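Putative oxidoreductase (Bacteroides fragilis NCTC 9343, PDB 3EOF) binds flavin mononucleotide and is probably an oxidoreductase of the nitroreductase family, of the NfsA-like flavin reductase type. Local coordinates at the interface of chains A and B. Coordinates in Å, arbitrary orientation; residue numbers count along the deposited sequence, not the author numbering. Chains: chain A/B, Putative oxidoreductase.

Contact 1: the interface of chains A and B. Residues chain A 33-37, 42; chain B 9, 171.
B:Arg171 turns its CG beside its own backbone N (chi1 -72°) and bends again at chi2 (-70°), a course that carries its guanidinium over the chain A turn of A:Phe33, A:Arg34 and A:Ala35. B:Arg9 reaches the same turn with a kink late in its chain, at chi3 (-58°). The backbone carbonyls of the turn, which follows helix 22-32, receive both arginines. NE of B:Arg171 donates to A:Phe33 O at 2.8 Å, with the acceptor lying in the guanidinium plane. Its NH2 gives a second bond, to A:Ala35 O at 2.9 Å, arriving from above that carbonyl's plane. Between these two, A:Arg34 O accepts from B:Arg9 NH1 at 3.0 Å, nearly along the C=O axis, and takes a weak addition from B:Arg171 NH2. The flat head of B:Arg171 is also packed from both sides: the methyl CG2 of A:Thr37 sits 3.6 Å above the centre of one face, while A:Arg34 NH1 lies farther off, toward the rim of the other. A:Arg34 in turn lays its guanidinium on the aliphatic stem of B:Arg171, with A:Arg34 CZ 3.5 Å from B:Arg171 CG. The proximity of the two cationic heads is probably eased by the carbonyls, and A:Arg34 NH1 is further linked through a water to B:Arg9 O. On the other flank, the amide of A:Gln42 packs against CD of B:Arg171. B:Arg9 and B:Arg171, and A:Ser36 and A:Thr37, belong to the FMN pocket, so this part of the dimer interface joins flavin-site elements of both subunits and probably helps to hold the arginines in place.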
loop_
_atom_site.group_PDB
_atom_site.type_symbol
_atom_site.label_atom_id
_atom_site.label_comp_id
_atom_site.label_asym_id
_atom_site.label_seq_id
_atom_site.Cartn_x
_atom_site.Cartn_y
_atom_site.Cartn_z
ATOM N N PHE A 33 6.816 -6.293 -9.697
ATOM C CA PHE A 33 6.138 -5.357 -10.585
ATOM C C PHE A 33 4.928 -5.983 -11.263
ATOM O O PHE A 33 4.153 -5.277 -11.880
ATOM C CB PHE A 33 7.069 -4.724 -11.632
ATOM C CG PHE A 33 8.291 -4.037 -11.075
ATOM C CD1 PHE A 33 8.318 -3.518 -9.799
ATOM C CD2 PHE A 33 9.425 -3.880 -11.877
ATOM C CE1 PHE A 33 9.450 -2.861 -9.320
ATOM C CE2 PHE A 33 10.534 -3.266 -11.399
ATOM C CZ PHE A 33 10.554 -2.757 -10.105
ATOM N N ARG A 34 4.753 -7.292 -11.119
ATOM C CA ARG A 34 3.531 -7.969 -11.543
ATOM C C ARG A 34 2.335 -7.700 -10.606
ATOM O O ARG A 34 1.246 -8.153 -10.885
ATOM C CB ARG A 34 3.769 -9.491 -11.698
ATOM C CG ARG A 34 4.549 -9.831 -12.944
ATOM C CD ARG A 34 3.629 -9.557 -14.067
ATOM N NE ARG A 34 4.223 -9.620 -15.382
ATOM C CZ ARG A 34 3.523 -9.343 -16.476
ATOM N NH1 ARG A 34 2.221 -9.015 -16.376
ATOM N NH2 ARG A 34 4.117 -9.388 -17.659
ATOM N N ALA A 35 2.551 -6.977 -9.505
ATOM C CA ALA A 35 1.492 -6.553 -8.586
ATOM C C ALA A 35 0.486 -5.766 -9.409
ATOM O O ALA A 35 0.824 -5.182 -10.469
ATOM C CB ALA A 35 2.070 -5.646 -7.450
ATOM N N SER A 36 -0.755 -5.752 -8.942
ATOM C CA SER A 36 -1.813 -5.017 -9.617
ATOM C C SER A 36 -1.396 -3.607 -9.664
ATOM O O SER A 36 -0.730 -3.117 -8.724
ATOM C CB SER A 36 -3.117 -5.137 -8.865
ATOM O OG SER A 36 -3.516 -6.468 -8.869
ATOM N N THR A 37 -1.737 -2.959 -10.768
ATOM C CA THR A 37 -1.405 -1.554 -10.977
ATOM C C THR A 37 -2.554 -0.877 -11.706
ATOM O O THR A 37 -3.094 -1.442 -12.623
ATOM C CB THR A 37 -0.095 -1.379 -11.776
ATOM O OG1 THR A 37 -0.006 -0.027 -12.203
ATOM C CG2 THR A 37 -0.064 -2.311 -12.984
ATOM N N GLN A 42 1.666 1.296 -13.868
ATOM C CA GLN A 42 2.880 1.166 -13.059
ATOM C C GLN A 42 3.332 2.512 -12.575
ATOM O O GLN A 42 4.338 3.029 -13.022
ATOM C CB GLN A 42 4.021 0.480 -13.812
ATOM C CG GLN A 42 3.645 -0.880 -14.263
ATOM C CD GLN A 42 4.800 -1.625 -14.830
ATOM O OE1 GLN A 42 4.930 -1.710 -16.057
ATOM N NE2 GLN A 42 5.644 -2.198 -13.961
ATOM N N ARG B 9 0.872 -14.064 -12.362
ATOM C CA ARG B 9 -0.427 -13.601 -11.873
ATOM C C ARG B 9 -1.137 -12.714 -12.874
ATOM O O ARG B 9 -0.508 -12.018 -13.686
ATOM C CB ARG B 9 -0.334 -12.833 -10.552
ATOM C CG ARG B 9 0.327 -11.450 -10.638
ATOM C CD ARG B 9 0.050 -10.570 -9.371
ATOM N NE ARG B 9 -1.371 -10.421 -9.205
ATOM C CZ ARG B 9 -2.160 -9.624 -9.921
ATOM N NH1 ARG B 9 -1.679 -8.836 -10.841
ATOM N NH2 ARG B 9 -3.457 -9.619 -9.705
ATOM N N ARG B 171 4.083 -5.604 -18.975
ATOM C CA ARG B 171 4.709 -4.721 -17.981
ATOM C C ARG B 171 5.889 -4.040 -18.665
ATOM O O ARG B 171 6.417 -4.505 -19.677
ATOM C CB ARG B 171 5.175 -5.485 -16.741
ATOM C CG ARG B 171 4.078 -5.964 -15.825
ATOM C CD ARG B 171 3.402 -4.791 -15.106
ATOM N NE ARG B 171 2.460 -5.202 -14.078
ATOM C CZ ARG B 171 1.175 -5.490 -14.274
ATOM N NH1 ARG B 171 0.600 -5.398 -15.464
ATOM N NH2 ARG B 171 0.457 -5.888 -13.251
HETATM O O HOH W 1 0.116 -9.464 -14.134
#

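Contact 2: the interface of chains A and B. Residues chain A 96-97, 99, 101-102, 105; chain B 136, 225, 230-231.
The side chains of A:Asn99 and B:Asn230 cross at about a right angle, their amide planes 44° apart, and CB of B:Asn230 rests against the amide of A:Asn99. Both amide nitrogens converge on one backbone oxygen, A:Gly96 O, which they approach from opposite faces of the carbonyl plane. B:Asn230 ND2 crosses the interface to it at 2.8 Å in a nearly straight bond (164° at H), and A:Asn99 ND2 comes from its own chain at 2.7 Å. The acceptor lies in the plane of each amide, although each donor stands above the carbonyl plane. A:Asn99 holds CG in the cramped place between its backbone N and carbonyl carbon (chi1 47°), directing ND2 to A:Gly96 while OD1 caps the start of helix 100-123 by accepting from the N and OG of A:Ser102. These bonds fix the amide's rotation from both ends.

The ring of A:Tyr97 leans across B:Asn230 at an oblique angle, with ND2 lying off the CD1-CE1 rim, out of the ring plane. CB of B:Tyr225 meets the ring's edge in plane. A:Tyr97 OH is 3.0 Å from B:Tyr225 O, which stands out of the ring plane; the hydroxyl can donate a hydrogen bond there, though an oblique one. In the first turn of helix 100-123, the selenomethionine A:Met101 crosses B:Tyr136 at about a right angle. Its methyl CE approaches over the face of the aromatic ring, 3.4 Å from the centroid and displaced toward the rim, in a CH-pi contact. B:Tyr136 OH lies at the edge of the B:Tyr225 ring, so the two tyrosines of chain B adjoin. This patch of the subunit interface probably helps to join the two chains. At its opposite end, the carboxylate of B:Glu231 stands almost perpendicular to the A:Asn99 amide, and a water bridges them, 2.9 Å from A:Asn99 ND2 and 2.6 Å from B:Glu231 OE2.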
loop_
_atom_site.group_PDB
_atom_site.type_symbol
_atom_site.label_atom_id
_atom_site.label_comp_id
_atom_site.label_asym_id
_atom_site.label_seq_id
_atom_site.Cartn_x
_atom_site.Cartn_y
_atom_site.Cartn_z
ATOM N N GLY A 96 -3.223 15.148 -16.393
ATOM C CA GLY A 96 -3.748 15.905 -15.255
ATOM C C GLY A 96 -3.595 15.149 -13.956
ATOM O O GLY A 96 -4.586 14.847 -13.262
ATOM N N TYR A 97 -2.332 14.853 -13.625
ATOM C CA TYR A 97 -1.975 14.027 -12.476
ATOM C C TYR A 97 -1.236 14.746 -11.349
ATOM O O TYR A 97 -0.815 14.125 -10.400
ATOM C CB TYR A 97 -1.208 12.822 -12.975
ATOM C CG TYR A 97 -1.989 12.104 -14.102
ATOM C CD1 TYR A 97 -3.185 11.458 -13.830
ATOM C CD2 TYR A 97 -1.501 12.054 -15.403
ATOM C CE1 TYR A 97 -3.912 10.782 -14.845
ATOM C CE2 TYR A 97 -2.221 11.373 -16.444
ATOM C CZ TYR A 97 -3.433 10.781 -16.154
ATOM O OH TYR A 97 -4.136 10.104 -17.134
ATOM N N ASN A 99 -2.151 16.186 -8.749
ATOM C CA ASN A 99 -3.195 16.351 -7.750
ATOM C C ASN A 99 -3.162 15.230 -6.707
ATOM O O ASN A 99 -2.469 14.240 -6.872
ATOM C CB ASN A 99 -4.538 16.489 -8.442
ATOM C CG ASN A 99 -4.717 15.473 -9.484
ATOM O OD1 ASN A 99 -4.854 14.298 -9.169
ATOM N ND2 ASN A 99 -4.706 15.897 -10.743
HETATM N N MSE A 101 -5.401 13.121 -5.587
HETATM C CA MSE A 101 -6.011 11.864 -5.994
HETATM C C MSE A 101 -5.021 10.987 -6.702
HETATM O O MSE A 101 -4.934 9.804 -6.415
HETATM C CB MSE A 101 -7.174 12.115 -6.938
HETATM C CG MSE A 101 -7.902 10.845 -7.391
HETATM SE SE MSE A 101 -8.825 9.844 -5.877
HETATM C CE MSE A 101 -9.739 8.530 -7.058
ATOM N N SER A 102 -4.285 11.589 -7.633
ATOM C CA SER A 102 -3.303 10.897 -8.457
ATOM C C SER A 102 -2.143 10.472 -7.594
ATOM O O SER A 102 -1.595 9.402 -7.790
ATOM C CB SER A 102 -2.841 11.791 -9.615
ATOM O OG SER A 102 -3.909 12.062 -10.500
ATOM N N ASN A 105 -3.316 7.465 -5.802
ATOM C CA ASN A 105 -3.348 6.337 -6.732
ATOM C C ASN A 105 -1.958 5.767 -6.966
ATOM O O ASN A 105 -1.800 4.559 -7.007
ATOM C CB ASN A 105 -3.935 6.732 -8.113
ATOM C CG ASN A 105 -5.448 6.973 -8.093
ATOM O OD1 ASN A 105 -6.147 6.381 -7.280
ATOM N ND2 ASN A 105 -5.960 7.871 -9.017
ATOM N N TYR B 136 -12.953 6.796 -5.298
ATOM C CA TYR B 136 -13.828 7.675 -6.084
ATOM C C TYR B 136 -15.103 7.948 -5.262
ATOM O O TYR B 136 -15.538 9.096 -5.086
ATOM C CB TYR B 136 -14.160 7.056 -7.450
ATOM C CG TYR B 136 -13.017 7.207 -8.455
ATOM C CD1 TYR B 136 -11.945 6.312 -8.458
ATOM C CD2 TYR B 136 -12.991 8.277 -9.366
ATOM C CE1 TYR B 136 -10.876 6.450 -9.347
ATOM C CE2 TYR B 136 -11.924 8.435 -10.271
ATOM C CZ TYR B 136 -10.862 7.509 -10.259
ATOM O OH TYR B 136 -9.780 7.642 -11.139
ATOM N N TYR B 225 -8.625 8.522 -16.889
ATOM C CA TYR B 225 -8.217 9.277 -15.721
ATOM C C TYR B 225 -7.938 10.719 -16.115
ATOM O O TYR B 225 -6.758 11.157 -16.252
ATOM C CB TYR B 225 -6.963 8.627 -15.110
ATOM C CG TYR B 225 -7.119 7.151 -14.863
ATOM C CD1 TYR B 225 -7.895 6.666 -13.806
ATOM C CD2 TYR B 225 -6.523 6.236 -15.706
ATOM C CE1 TYR B 225 -8.042 5.306 -13.619
ATOM C CE2 TYR B 225 -6.647 4.905 -15.501
ATOM C CZ TYR B 225 -7.415 4.437 -14.474
ATOM O OH TYR B 225 -7.519 3.072 -14.327
ATOM N N ASN B 230 -9.842 13.856 -11.820
ATOM C CA ASN B 230 -8.790 13.737 -10.800
ATOM C C ASN B 230 -8.856 14.888 -9.823
ATOM O O ASN B 230 -8.677 14.704 -8.598
ATOM C CB ASN B 230 -7.412 13.694 -11.416
ATOM C CG ASN B 230 -7.157 12.456 -12.261
ATOM O OD1 ASN B 230 -7.748 11.399 -12.071
ATOM N ND2 ASN B 230 -6.245 12.597 -13.199
ATOM N N GLU B 231 -9.116 16.076 -10.356
ATOM C CA GLU B 231 -9.220 17.283 -9.527
ATOM C C GLU B 231 -10.497 17.230 -8.677
ATOM O O GLU B 231 -10.463 17.475 -7.482
ATOM C CB GLU B 231 -9.149 18.503 -10.400
ATOM C CG GLU B 231 -7.759 18.678 -10.959
ATOM C CD GLU B 231 -7.631 19.813 -11.971
ATOM O OE1 GLU B 231 -8.665 20.386 -12.335
ATOM O OE2 GLU B 231 -6.489 20.116 -12.398
HETATM O O HOH W 2 -4.490 18.753 -11.360
#

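Contact 1 and contact 2 belong to one two-fold symmetric interface, with the centres of their C-alpha atoms about 20 Å apart. They have no residue in common. Contact 1 relies on the chain A segment after helix 22-32 and on arginines in loops of chain B, whereas contact 2 sets the start of helix 100-123 and the loop before it against helix 227-243, near the partner's C-terminus, and nearby loops. Exchange of the chains gives each contact a twin, so both subunits contribute each set of elements. The combination suggests a dimer in which intersubunit contacts near the flavin are accompanied by a separate patch of loop and helix-end contacts.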